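Long-range contacts in putative poly(3-hydroxybutyrate) depolymerase LpqC (PDB 3D0K), which is a putative poly(3-hydroxybutyrate) depolymerase, probably hydrolysing ester bonds as an alpha/beta-hydrolase: residues A[123-128]-A[163-168]; A[154-159]-A[176-181]; A[209-214]-A[274-279]; A[264-269]-A[293-298]. All blocks are in the same frame, centred on the assembly; numbering follows the deposited sequence.

Interaction 1. Residues A[123-128]-A[163-168]; sequences LVARVL and HAPFHA
Val124 on helix 122-133 meets the ring of Phe166, which lies in the loop between helix 149-160 and strand 168-172. The meeting is made by one methyl group: CG1 of Val124, anti to the backbone N (chi1 175°), lies 3.7 Å from Phe166 CE2, close to the plane of the ring and therefore at its edge. The two side chains cross obliquely. The next residue, Ala125, touches the preceding loop residue, its CB 4.0 Å from CG of Pro165, a small methyl set against the tip of the pyrrolidine ring. One turn on from Val124, Leu128 sends CD1 to both loop residues, 3.8 Å from Phe166 CE2 and 4.2 Å from Pro165 CB. CE2 is thus shared by a valine and a leucine one helical turn apart.

Within the loop, Pro165 and Phe166 form one unit, for CB of the proline stands over the centre of the phenyl ring, 3.9 Å above its plane. A type I turn from His163 to Phe166 presents them in this order, closed by the bond from Phe166 N to His163 O at 3.0 Å. No hydrogen bond spans the two segments, and the contact is wholly apolar. Beyond it, Val124 and Leu128 also pack on strand 56-60, and Phe166 on Leu144 of strand 142-147, while the carbonyl of Phe166 accepts a bond from the hydroxyl of Tyr206. A helix lying on the central sheet and wedged against the loop that leads into parallel strand 168-172, two places along the sheet from the strand beneath it, is the layered packing of an alpha-beta-alpha sandwich.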
loop_
_atom_site.group_PDB
_atom_site.type_symbol
_atom_site.label_atom_id
_atom_site.label_comp_id
_atom_site.label_asym_id
_atom_site.label_seq_id
_atom_site.Cartn_x
_atom_site.Cartn_y
_atom_site.Cartn_z
ATOM N N LEU A 123 11.001 0.657 -3.632
ATOM C CA LEU A 123 11.513 -0.583 -3.072
ATOM C C LEU A 123 10.550 -1.737 -3.301
ATOM O O LEU A 123 10.992 -2.882 -3.426
ATOM C CB LEU A 123 11.745 -0.399 -1.570
ATOM C CG LEU A 123 12.919 0.538 -1.237
ATOM C CD1 LEU A 123 12.989 0.744 0.242
ATOM C CD2 LEU A 123 14.238 -0.073 -1.741
ATOM N N VAL A 124 9.238 -1.469 -3.345
ATOM C CA VAL A 124 8.256 -2.585 -3.588
ATOM C C VAL A 124 8.551 -3.314 -4.903
ATOM O O VAL A 124 8.770 -4.534 -4.910
ATOM C CB VAL A 124 6.792 -2.117 -3.511
ATOM C CG1 VAL A 124 5.789 -3.290 -3.894
ATOM C CG2 VAL A 124 6.518 -1.588 -2.130
ATOM N N ALA A 125 8.590 -2.584 -6.006
ATOM C CA ALA A 125 8.932 -3.205 -7.284
ATOM C C ALA A 125 10.292 -3.931 -7.301
ATOM O O ALA A 125 10.426 -5.004 -7.946
ATOM C CB ALA A 125 8.803 -2.203 -8.438
ATOM N N ARG A 126 11.287 -3.380 -6.608
ATOM C CA ARG A 126 12.620 -4.011 -6.591
ATOM C C ARG A 126 12.570 -5.364 -5.883
ATOM O O ARG A 126 13.160 -6.363 -6.358
ATOM C CB ARG A 126 13.658 -3.109 -5.929
ATOM C CG ARG A 126 13.810 -1.757 -6.585
ATOM C CD ARG A 126 15.022 -1.029 -6.014
ATOM N NE ARG A 126 15.419 0.089 -6.861
ATOM C CZ ARG A 126 15.278 1.368 -6.526
ATOM N NH1 ARG A 126 14.740 1.707 -5.355
ATOM N NH2 ARG A 126 15.686 2.311 -7.362
ATOM N N VAL A 127 11.858 -5.405 -4.756
ATOM C CA VAL A 127 11.704 -6.638 -4.018
ATOM C C VAL A 127 10.989 -7.643 -4.907
ATOM O O VAL A 127 11.436 -8.801 -4.988
ATOM C CB VAL A 127 10.907 -6.453 -2.688
ATOM C CG1 VAL A 127 10.476 -7.835 -2.121
ATOM C CG2 VAL A 127 11.762 -5.665 -1.684
ATOM N N LEU A 128 9.925 -7.195 -5.601
ATOM C CA LEU A 128 9.192 -8.104 -6.541
ATOM C C LEU A 128 10.122 -8.665 -7.621
ATOM O O LEU A 128 10.057 -9.851 -7.962
ATOM C CB LEU A 128 7.956 -7.422 -7.182
ATOM C CG LEU A 128 6.793 -7.085 -6.198
ATOM C CD1 LEU A 128 5.742 -6.126 -6.821
ATOM C CD2 LEU A 128 6.129 -8.366 -5.671
ATOM N N HIS A 163 3.250 1.471 -12.947
ATOM C CA HIS A 163 2.178 0.572 -12.502
ATOM C C HIS A 163 2.300 -0.860 -12.995
ATOM O O HIS A 163 1.568 -1.741 -12.511
ATOM C CB HIS A 163 0.811 1.111 -12.883
ATOM C CG HIS A 163 0.486 2.408 -12.222
ATOM N ND1 HIS A 163 -0.443 3.277 -12.744
ATOM C CD2 HIS A 163 1.046 3.043 -11.151
ATOM C CE1 HIS A 163 -0.503 4.362 -11.986
ATOM N NE2 HIS A 163 0.384 4.250 -11.008
ATOM N N ALA A 164 3.223 -1.085 -13.928
ATOM C CA ALA A 164 3.390 -2.416 -14.551
ATOM C C ALA A 164 3.454 -3.633 -13.596
ATOM O O ALA A 164 2.834 -4.665 -13.901
ATOM C CB ALA A 164 4.584 -2.435 -15.639
ATOM N N PRO A 165 4.161 -3.525 -12.443
ATOM C CA PRO A 165 4.225 -4.687 -11.562
ATOM C C PRO A 165 2.878 -5.086 -10.899
ATOM O O PRO A 165 2.783 -6.197 -10.396
ATOM C CB PRO A 165 5.223 -4.241 -10.485
ATOM C CG PRO A 165 6.019 -3.124 -11.129
ATOM C CD PRO A 165 4.990 -2.418 -11.921
ATOM N N PHE A 166 1.878 -4.204 -10.891
ATOM C CA PHE A 166 0.708 -4.386 -10.037
ATOM C C PHE A 166 -0.579 -4.702 -10.784
ATOM O O PHE A 166 -1.030 -3.920 -11.635
ATOM C CB PHE A 166 0.504 -3.148 -9.140
ATOM C CG PHE A 166 1.768 -2.730 -8.436
ATOM C CD1 PHE A 166 2.529 -1.646 -8.916
ATOM C CD2 PHE A 166 2.225 -3.458 -7.348
ATOM C CE1 PHE A 166 3.702 -1.278 -8.275
ATOM C CE2 PHE A 166 3.424 -3.121 -6.689
ATOM C CZ PHE A 166 4.162 -2.013 -7.153
ATOM N N HIS A 167 -1.157 -5.855 -10.464
ATOM C CA HIS A 167 -2.461 -6.281 -11.012
ATOM C C HIS A 167 -3.699 -5.630 -10.340
ATOM O O HIS A 167 -4.726 -5.343 -10.994
ATOM C CB HIS A 167 -2.558 -7.789 -10.875
ATOM C CG HIS A 167 -3.883 -8.349 -11.269
ATOM N ND1 HIS A 167 -4.285 -8.456 -12.587
ATOM C CD2 HIS A 167 -4.904 -8.834 -10.517
ATOM C CE1 HIS A 167 -5.498 -8.985 -12.628
ATOM N NE2 HIS A 167 -5.895 -9.218 -11.382
ATOM N N ALA A 168 -3.599 -5.402 -9.037
ATOM C CA ALA A 168 -4.684 -4.781 -8.260
ATOM C C ALA A 168 -4.059 -4.056 -7.104
ATOM O O ALA A 168 -3.026 -4.501 -6.568
ATOM C CB ALA A 168 -5.667 -5.849 -7.730
#

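Interaction 2. Residues A[154-159]-A[176-181]; sequences VHRLMS and WYTLPT
Arg156 NE donates a hydrogen bond to Thr178 OG1, 2.7 Å away, and this is the one direct hydrogen bond between residues 154-159 and 176-181. It is bent, with an N-H...O angle of 141°, and the oxygen sits somewhat out of the guanidinium plane. The arginine chain is extended from CG to NE, and its NH2 continues to the indole of Trp176, lying over one face toward the rim, 3.2 Å from CE2. The guanidinium and indole planes are 64° apart, so a nitrogen points at the ring rather than the group lying flat on it.

On the same helix, His155 lies against the backbone of Tyr177 and Thr178. Its CE1 is 3.7 Å from Tyr177 CB, and Thr178 N lies at the edge of the imidazole, while CD1 of Tyr177 covers one face and CG of Arg156 the other. One turn on, a water donates to Ser159 OG and, at 2.7 Å, to Thr178 O; Ser159 OG itself donates to His155 O.

Second-shell residues fix these groups. Gln152 OE1 bonds Arg156 NH1, Thr178 OG1 donates in turn to Pro187 O, and the ring of Tyr244 stacks on Tyr177 and meets His155 edge-to-face. With a hydroxyl at NE and an indole face beneath NH2, the buried arginine is held by polar and aromatic partners, which would be expected to favour its positive charge.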
loop_
_atom_site.group_PDB
_atom_site.type_symbol
_atom_site.label_atom_id
_atom_site.label_comp_id
_atom_site.label_asym_id
_atom_site.label_seq_id
_atom_site.Cartn_x
_atom_site.Cartn_y
_atom_site.Cartn_z
ATOM N N VAL A 154 0.648 3.389 -0.138
ATOM C CA VAL A 154 0.203 2.767 -1.375
ATOM C C VAL A 154 -0.302 3.780 -2.421
ATOM O O VAL A 154 0.075 3.688 -3.602
ATOM C CB VAL A 154 -0.823 1.644 -1.068
ATOM C CG1 VAL A 154 -1.648 1.219 -2.320
ATOM C CG2 VAL A 154 -0.117 0.469 -0.396
ATOM N N HIS A 155 -1.141 4.747 -2.005
ATOM C CA HIS A 155 -1.671 5.705 -3.017
ATOM C C HIS A 155 -0.602 6.672 -3.512
ATOM O O HIS A 155 -0.639 7.093 -4.665
ATOM C CB HIS A 155 -2.974 6.428 -2.592
ATOM C CG HIS A 155 -2.787 7.546 -1.610
ATOM N ND1 HIS A 155 -2.715 8.872 -1.998
ATOM C CD2 HIS A 155 -2.785 7.551 -0.255
ATOM C CE1 HIS A 155 -2.614 9.642 -0.914
ATOM N NE2 HIS A 155 -2.612 8.858 0.150
ATOM N N ARG A 156 0.389 6.928 -2.667
ATOM C CA ARG A 156 1.506 7.819 -3.043
ATOM C C ARG A 156 2.487 7.024 -3.919
ATOM O O ARG A 156 3.116 7.596 -4.781
ATOM C CB ARG A 156 2.214 8.360 -1.820
ATOM C CG ARG A 156 1.294 9.353 -1.078
ATOM C CD ARG A 156 1.946 10.016 0.110
ATOM N NE ARG A 156 0.886 10.864 0.705
ATOM C CZ ARG A 156 0.637 11.026 2.001
ATOM N NH1 ARG A 156 1.405 10.460 2.927
ATOM N NH2 ARG A 156 -0.385 11.799 2.388
ATOM N N LEU A 157 2.587 5.720 -3.680
ATOM C CA LEU A 157 3.342 4.831 -4.550
ATOM C C LEU A 157 2.719 4.885 -5.964
ATOM O O LEU A 157 3.418 5.065 -6.989
ATOM C CB LEU A 157 3.324 3.411 -3.960
ATOM C CG LEU A 157 4.057 2.301 -4.740
ATOM C CD1 LEU A 157 4.435 1.154 -3.824
ATOM C CD2 LEU A 157 3.305 1.749 -6.002
HETATM N N MSE A 158 1.404 4.757 -6.010
HETATM C CA MSE A 158 0.664 4.835 -7.281
HETATM C C MSE A 158 0.794 6.183 -7.974
HETATM O O MSE A 158 0.741 6.229 -9.207
HETATM C CB MSE A 158 -0.804 4.404 -7.118
HETATM C CG MSE A 158 -0.906 2.881 -6.695
HETATM SE SE MSE A 158 0.030 1.644 -7.880
HETATM C CE MSE A 158 -1.408 1.708 -9.223
ATOM N N SER A 159 0.964 7.266 -7.207
ATOM C CA SER A 159 1.149 8.591 -7.774
ATOM C C SER A 159 2.527 8.835 -8.380
ATOM O O SER A 159 2.726 9.813 -9.094
ATOM C CB SER A 159 0.968 9.641 -6.671
ATOM O OG SER A 159 -0.283 9.471 -6.041
ATOM N N TRP A 176 -4.770 10.475 5.554
ATOM C CA TRP A 176 -4.999 11.647 4.699
ATOM C C TRP A 176 -4.316 11.371 3.342
ATOM O O TRP A 176 -3.646 10.363 3.192
ATOM C CB TRP A 176 -4.460 12.953 5.349
ATOM C CG TRP A 176 -3.001 13.132 5.247
ATOM C CD1 TRP A 176 -2.028 12.344 5.827
ATOM C CD2 TRP A 176 -2.305 14.176 4.542
ATOM N NE1 TRP A 176 -0.784 12.835 5.498
ATOM C CE2 TRP A 176 -0.920 13.967 4.745
ATOM C CE3 TRP A 176 -2.719 15.291 3.796
ATOM C CZ2 TRP A 176 0.071 14.804 4.183
ATOM C CZ3 TRP A 176 -1.711 16.154 3.244
ATOM C CH2 TRP A 176 -0.353 15.893 3.446
ATOM N N TYR A 177 -4.488 12.268 2.383
ATOM C CA TYR A 177 -4.166 11.922 1.006
ATOM C C TYR A 177 -3.346 13.021 0.350
ATOM O O TYR A 177 -3.543 14.231 0.569
ATOM C CB TYR A 177 -5.461 11.760 0.187
ATOM C CG TYR A 177 -6.355 10.622 0.611
ATOM C CD1 TYR A 177 -6.299 9.375 -0.067
ATOM C CD2 TYR A 177 -7.216 10.751 1.721
ATOM C CE1 TYR A 177 -7.098 8.321 0.319
ATOM C CE2 TYR A 177 -8.022 9.682 2.122
ATOM C CZ TYR A 177 -7.946 8.481 1.398
ATOM O OH TYR A 177 -8.729 7.438 1.784
ATOM N N THR A 178 -2.500 12.581 -0.561
ATOM C CA THR A 178 -1.888 13.491 -1.551
ATOM C C THR A 178 -2.965 13.695 -2.626
ATOM O O THR A 178 -3.374 12.736 -3.319
ATOM C CB THR A 178 -0.701 12.766 -2.231
ATOM O OG1 THR A 178 0.380 12.621 -1.273
ATOM C CG2 THR A 178 -0.164 13.628 -3.393
ATOM N N LEU A 179 -3.390 14.933 -2.808
ATOM C CA LEU A 179 -4.464 15.196 -3.763
ATOM C C LEU A 179 -3.921 15.211 -5.190
ATOM O O LEU A 179 -2.790 15.589 -5.390
ATOM C CB LEU A 179 -5.079 16.567 -3.450
ATOM C CG LEU A 179 -5.613 16.654 -2.031
ATOM C CD1 LEU A 179 -6.049 18.113 -1.729
ATOM C CD2 LEU A 179 -6.767 15.667 -1.889
ATOM N N PRO A 180 -4.748 14.817 -6.173
ATOM C CA PRO A 180 -4.284 14.651 -7.573
ATOM C C PRO A 180 -4.283 16.018 -8.276
ATOM O O PRO A 180 -5.112 16.300 -9.153
ATOM C CB PRO A 180 -5.315 13.685 -8.165
ATOM C CG PRO A 180 -6.572 13.991 -7.346
ATOM C CD PRO A 180 -6.160 14.419 -5.998
ATOM N N THR A 181 -3.322 16.841 -7.891
ATOM C CA THR A 181 -3.219 18.209 -8.400
ATOM C C THR A 181 -1.832 18.748 -8.107
ATOM O O THR A 181 -1.220 18.418 -7.098
ATOM C CB THR A 181 -4.262 19.171 -7.738
ATOM O OG1 THR A 181 -4.057 20.497 -8.247
ATOM C CG2 THR A 181 -4.116 19.234 -6.204
HETATM O O HOH W 1 -2.917 10.706 -5.114
#

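Interaction 3. Residues A[209-214]-A[274-279]; sequences TILAGD and QAMSQV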
loop_
_atom_site.group_PDB
_atom_site.type_symbol
_atom_site.label_atom_id
_atom_site.label_comp_id
_atom_site.label_asym_id
_atom_site.label_seq_id
_atom_site.Cartn_x
_atom_site.Cartn_y
_atom_site.Cartn_z
ATOM N N THR A 209 -8.691 0.640 -5.759
ATOM C CA THR A 209 -9.809 0.669 -4.795
ATOM C C THR A 209 -9.384 1.526 -3.602
ATOM O O THR A 209 -8.304 1.337 -3.007
ATOM C CB THR A 209 -10.165 -0.748 -4.271
ATOM O OG1 THR A 209 -10.463 -1.592 -5.376
ATOM C CG2 THR A 209 -11.367 -0.734 -3.326
ATOM N N ILE A 210 -10.256 2.454 -3.238
ATOM C CA ILE A 210 -10.139 3.131 -1.983
ATOM C C ILE A 210 -11.087 2.424 -1.067
ATOM O O ILE A 210 -12.310 2.447 -1.306
ATOM C CB ILE A 210 -10.521 4.594 -2.107
ATOM C CG1 ILE A 210 -9.592 5.276 -3.146
ATOM C CG2 ILE A 210 -10.550 5.245 -0.710
ATOM C CD1 ILE A 210 -10.321 6.574 -3.754
ATOM N N LEU A 211 -10.546 1.738 -0.045
ATOM C CA LEU A 211 -11.404 0.919 0.824
ATOM C C LEU A 211 -11.581 1.664 2.147
ATOM O O LEU A 211 -10.588 1.904 2.874
ATOM C CB LEU A 211 -10.808 -0.443 1.075
ATOM C CG LEU A 211 -11.618 -1.585 1.665
ATOM C CD1 LEU A 211 -12.839 -2.001 0.779
ATOM C CD2 LEU A 211 -10.718 -2.846 1.869
ATOM N N ALA A 212 -12.819 2.035 2.433
ATOM C CA ALA A 212 -13.098 2.957 3.555
ATOM C C ALA A 212 -14.126 2.365 4.532
ATOM O O ALA A 212 -15.266 2.111 4.150
ATOM C CB ALA A 212 -13.545 4.338 3.012
ATOM N N GLY A 213 -13.733 2.161 5.793
ATOM C CA GLY A 213 -14.677 1.693 6.814
ATOM C C GLY A 213 -15.561 2.844 7.205
ATOM O O GLY A 213 -15.071 3.961 7.472
ATOM N N ASP A 214 -16.877 2.624 7.225
ATOM C CA ASP A 214 -17.797 3.721 7.539
ATOM C C ASP A 214 -17.933 4.043 9.023
ATOM O O ASP A 214 -18.633 4.986 9.409
ATOM C CB ASP A 214 -19.154 3.559 6.831
ATOM C CG ASP A 214 -20.043 2.466 7.432
ATOM O OD1 ASP A 214 -19.728 1.897 8.514
ATOM O OD2 ASP A 214 -21.095 2.190 6.795
ATOM N N GLN A 274 -6.726 -5.478 10.681
ATOM C CA GLN A 274 -7.035 -6.909 10.513
ATOM C C GLN A 274 -8.381 -7.121 9.801
ATOM O O GLN A 274 -8.463 -7.924 8.885
ATOM C CB GLN A 274 -7.104 -7.599 11.874
ATOM C CG GLN A 274 -7.360 -9.092 11.701
ATOM C CD GLN A 274 -7.043 -9.900 12.914
ATOM O OE1 GLN A 274 -6.830 -11.118 12.812
ATOM N NE2 GLN A 274 -7.007 -9.252 14.075
ATOM N N ALA A 275 -9.444 -6.438 10.254
ATOM C CA ALA A 275 -10.744 -6.553 9.578
ATOM C C ALA A 275 -10.622 -6.087 8.119
ATOM O O ALA A 275 -11.195 -6.691 7.237
ATOM C CB ALA A 275 -11.812 -5.721 10.282
HETATM N N MSE A 276 -9.911 -4.982 7.881
HETATM C CA MSE A 276 -9.842 -4.411 6.552
HETATM C C MSE A 276 -9.020 -5.342 5.633
HETATM O O MSE A 276 -9.336 -5.483 4.443
HETATM C CB MSE A 276 -9.263 -2.990 6.551
HETATM C CG MSE A 276 -10.118 -1.971 7.357
HETATM SE SE MSE A 276 -11.875 -1.633 6.425
HETATM C CE MSE A 276 -11.122 -0.424 5.069
ATOM N N SER A 277 -8.003 -5.994 6.199
ATOM C CA SER A 277 -7.262 -7.051 5.504
ATOM C C SER A 277 -8.182 -8.202 5.041
ATOM O O SER A 277 -8.082 -8.649 3.897
ATOM C CB SER A 277 -6.112 -7.618 6.365
ATOM O OG SER A 277 -5.121 -6.637 6.607
ATOM N N GLN A 278 -9.036 -8.700 5.921
ATOM C CA GLN A 278 -9.884 -9.836 5.590
ATOM C C GLN A 278 -11.003 -9.458 4.604
ATOM O O GLN A 278 -11.414 -10.263 3.758
ATOM C CB GLN A 278 -10.432 -10.458 6.882
ATOM C CG GLN A 278 -9.323 -10.894 7.839
ATOM C CD GLN A 278 -9.631 -12.187 8.553
ATOM O OE1 GLN A 278 -10.568 -12.270 9.361
ATOM N NE2 GLN A 278 -8.827 -13.225 8.268
ATOM N N VAL A 279 -11.469 -8.221 4.697
ATOM C CA VAL A 279 -12.434 -7.699 3.730
ATOM C C VAL A 279 -11.807 -7.583 2.359
ATOM O O VAL A 279 -12.413 -7.909 1.373
ATOM C CB VAL A 279 -12.994 -6.365 4.221
ATOM C CG1 VAL A 279 -13.717 -5.598 3.109
ATOM C CG2 VAL A 279 -13.870 -6.613 5.479
#
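Strand 209-213 and the helical segment 274-279 run in roughly opposed directions, their local axes 10.1 Å apart at closest and at 133°, with Gly213 and Met276 the nearest pair of CA atoms at 7.8 Å. Met276, present as selenomethionine, carries most of the contact. Bent at both chi2 (-69°) and chi3 (-78°), its chain curls so that the terminal CE reaches the strand, 3.2 Å from Leu211 O and 3.6 Å from Leu211 CG. The two side chains slide past one another in opposite directions, the leucine reaching toward the helix as the methionine reaches toward the strand.

CE also lies 3.7 Å from Gly213 N, where the glycine offers bare backbone to the methyl. A turn further along the helix, Val279 adds a looser touch, its CG1 4.3 Å from Leu211 CD2. No hydrogen bond joins the segments. Around them, Leu211 packs on Thr170 and Ala172 of one neighbouring strand and on Gln264 and Val266 of the other, while Asn173 OD1 accepts a bond from Gly213 N.

This is a helix laid over the parallel strands of an alpha/beta-hydrolase sheet, next to the strand end that leads toward a probable Ser-His-Asp triad of Ser148, His271 and Asp216.

Interaction 4. Residues A[264-269]-A[293-298]; sequences QVVPGI and AELARL
Leu295 is the main knob of this contact, projecting from helix 292-298 into a hollow formed by Val266, Pro267 and Ile269. Its two methyls divide the work. CD1 goes to the proline, 3.5 Å from Pro267 O and 4.1 Å from Pro267 CD, whereas CD2 faces CG1 of Val266 and CG1 of Ile269, each 4.3 Å away; the isoleucine CG1 is put there by a chi1 of -61°, anti to the carbonyl carbon.

The fit is reciprocal. Ile269 puts its CD1 against the helix backbone, 3.6 Å from Leu295 O, and the same methyl reaches CB of Leu298 at 4.2 Å, so that it rests against the helix between the carbonyl of Leu295 and the base of Leu298. The hollow owes its shape to a type II turn from Val266 to Ile269. Gly268, with positive phi (81°), occupies the third position of that turn, and its N-H donates to Asp214 OD1.

Apart from the approaches to two carbonyl oxygens, the surfaces meet through carbon atoms, and no hydrogen bond crosses. Val266 and Ile269 also pack on helix 273-286, through Val279 and through Ala275 and Met276. The arrangement places the C-terminal helix against the end of the last, outermost strand of the alpha-beta-alpha sandwich, at the turn that follows it.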
loop_
_atom_site.group_PDB
_atom_site.type_symbol
_atom_site.label_atom_id
_atom_site.label_comp_id
_atom_site.label_asym_id
_atom_site.label_seq_id
_atom_site.Cartn_x
_atom_site.Cartn_y
_atom_site.Cartn_z
ATOM N N GLN A 264 -14.930 1.970 -2.230
ATOM C CA GLN A 264 -15.693 0.846 -1.685
ATOM C C GLN A 264 -15.886 1.055 -0.195
ATOM O O GLN A 264 -14.934 0.980 0.565
ATOM C CB GLN A 264 -14.942 -0.482 -1.975
ATOM C CG GLN A 264 -15.592 -1.676 -1.278
ATOM C CD GLN A 264 -16.958 -1.996 -1.846
ATOM O OE1 GLN A 264 -18.007 -1.809 -1.187
ATOM N NE2 GLN A 264 -16.965 -2.496 -3.071
ATOM N N VAL A 265 -17.104 1.395 0.238
ATOM C CA VAL A 265 -17.346 1.596 1.645
ATOM C C VAL A 265 -17.548 0.246 2.303
ATOM O O VAL A 265 -18.280 -0.592 1.785
ATOM C CB VAL A 265 -18.600 2.460 1.844
ATOM C CG1 VAL A 265 -18.881 2.674 3.339
ATOM C CG2 VAL A 265 -18.389 3.808 1.098
ATOM N N VAL A 266 -16.918 0.030 3.443
ATOM C CA VAL A 266 -17.157 -1.171 4.249
ATOM C C VAL A 266 -18.129 -0.870 5.426
ATOM O O VAL A 266 -17.770 -0.182 6.379
ATOM C CB VAL A 266 -15.831 -1.782 4.750
ATOM C CG1 VAL A 266 -16.074 -3.146 5.393
ATOM C CG2 VAL A 266 -14.841 -1.951 3.615
ATOM N N PRO A 267 -19.365 -1.412 5.368
ATOM C CA PRO A 267 -20.305 -1.083 6.430
ATOM C C PRO A 267 -19.932 -1.752 7.763
ATOM O O PRO A 267 -19.633 -2.971 7.816
ATOM C CB PRO A 267 -21.667 -1.583 5.895
ATOM C CG PRO A 267 -21.403 -2.318 4.605
ATOM C CD PRO A 267 -19.916 -2.347 4.372
ATOM N N GLY A 268 -19.910 -0.940 8.813
ATOM C CA GLY A 268 -19.729 -1.427 10.185
ATOM C C GLY A 268 -18.300 -1.731 10.628
ATOM O O GLY A 268 -18.105 -2.279 11.697
ATOM N N ILE A 269 -17.303 -1.381 9.827
ATOM C CA ILE A 269 -15.918 -1.614 10.171
ATOM C C ILE A 269 -15.282 -0.253 10.358
ATOM O O ILE A 269 -15.577 0.660 9.600
ATOM C CB ILE A 269 -15.182 -2.415 9.068
ATOM C CG1 ILE A 269 -15.820 -3.812 8.856
ATOM C CG2 ILE A 269 -13.697 -2.629 9.403
ATOM C CD1 ILE A 269 -15.979 -4.637 10.191
ATOM N N ALA A 293 -23.331 -10.584 8.927
ATOM C CA ALA A 293 -22.969 -11.469 10.045
ATOM C C ALA A 293 -21.467 -11.612 10.169
ATOM O O ALA A 293 -20.911 -11.570 11.277
ATOM C CB ALA A 293 -23.618 -12.851 9.878
ATOM N N GLU A 294 -20.800 -11.809 9.035
ATOM C CA GLU A 294 -19.350 -11.847 9.016
ATOM C C GLU A 294 -18.780 -10.495 9.406
ATOM O O GLU A 294 -17.918 -10.395 10.279
ATOM C CB GLU A 294 -18.838 -12.253 7.641
ATOM C CG GLU A 294 -18.151 -13.591 7.638
ATOM C CD GLU A 294 -16.724 -13.483 8.102
ATOM O OE1 GLU A 294 -15.858 -13.316 7.217
ATOM O OE2 GLU A 294 -16.483 -13.545 9.335
ATOM N N LEU A 295 -19.261 -9.447 8.758
ATOM C CA LEU A 295 -18.777 -8.101 9.100
ATOM C C LEU A 295 -18.925 -7.848 10.602
ATOM O O LEU A 295 -17.989 -7.388 11.240
ATOM C CB LEU A 295 -19.488 -7.029 8.289
ATOM C CG LEU A 295 -19.162 -7.082 6.799
ATOM C CD1 LEU A 295 -19.934 -6.029 6.078
ATOM C CD2 LEU A 295 -17.646 -6.969 6.505
ATOM N N ALA A 296 -20.066 -8.203 11.176
ATOM C CA ALA A 296 -20.258 -8.066 12.627
ATOM C C ALA A 296 -19.258 -8.906 13.421
ATOM O O ALA A 296 -18.773 -8.471 14.471
ATOM C CB ALA A 296 -21.707 -8.385 13.029
ATOM N N ARG A 297 -18.916 -10.083 12.899
ATOM C CA ARG A 297 -17.908 -10.928 13.518
ATOM C C ARG A 297 -16.592 -10.181 13.529
ATOM O O ARG A 297 -15.923 -10.118 14.563
ATOM C CB ARG A 297 -17.752 -12.236 12.743
ATOM C CG ARG A 297 -17.080 -13.363 13.499
ATOM C CD ARG A 297 -17.641 -14.713 13.021
ATOM N NE ARG A 297 -19.114 -14.779 13.111
ATOM C CZ ARG A 297 -19.953 -14.933 12.076
ATOM N NH1 ARG A 297 -19.489 -15.058 10.828
ATOM N NH2 ARG A 297 -21.270 -14.977 12.292
ATOM N N LEU A 298 -16.228 -9.614 12.372
ATOM C CA LEU A 298 -14.987 -8.853 12.221
ATOM C C LEU A 298 -14.959 -7.565 13.047
ATOM O O LEU A 298 -13.906 -7.180 13.525
ATOM C CB LEU A 298 -14.712 -8.567 10.742
ATOM C CG LEU A 298 -14.372 -9.805 9.918
ATOM C CD1 LEU A 298 -14.418 -9.542 8.417
ATOM C CD2 LEU A 298 -13.005 -10.330 10.307
#

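In the fold
All four contacts involve one eight-stranded sheet and its covering helices. Interactions 1 and 2 alternate along the chain and lie about 16 Å apart between centres, joined through helix 149-160, whose Leu157 packs on both Val124 and Phe166. Interactions 3 and 4 follow and also alternate; their centres are about 9 Å apart, and adjacent strands 209-213 and 262-266 bond through Ala212 O and Val266 N. Between the pairs, Tyr177 OH of interaction 2 touches Ile210 of interaction 3. Interactions 1 and 4, with centres about 29 Å apart, lie on opposite sides of the chain's centre. The contacts thus extend from the middle of the sheet to its last strand, through the framework that carries the probable catalytic triad.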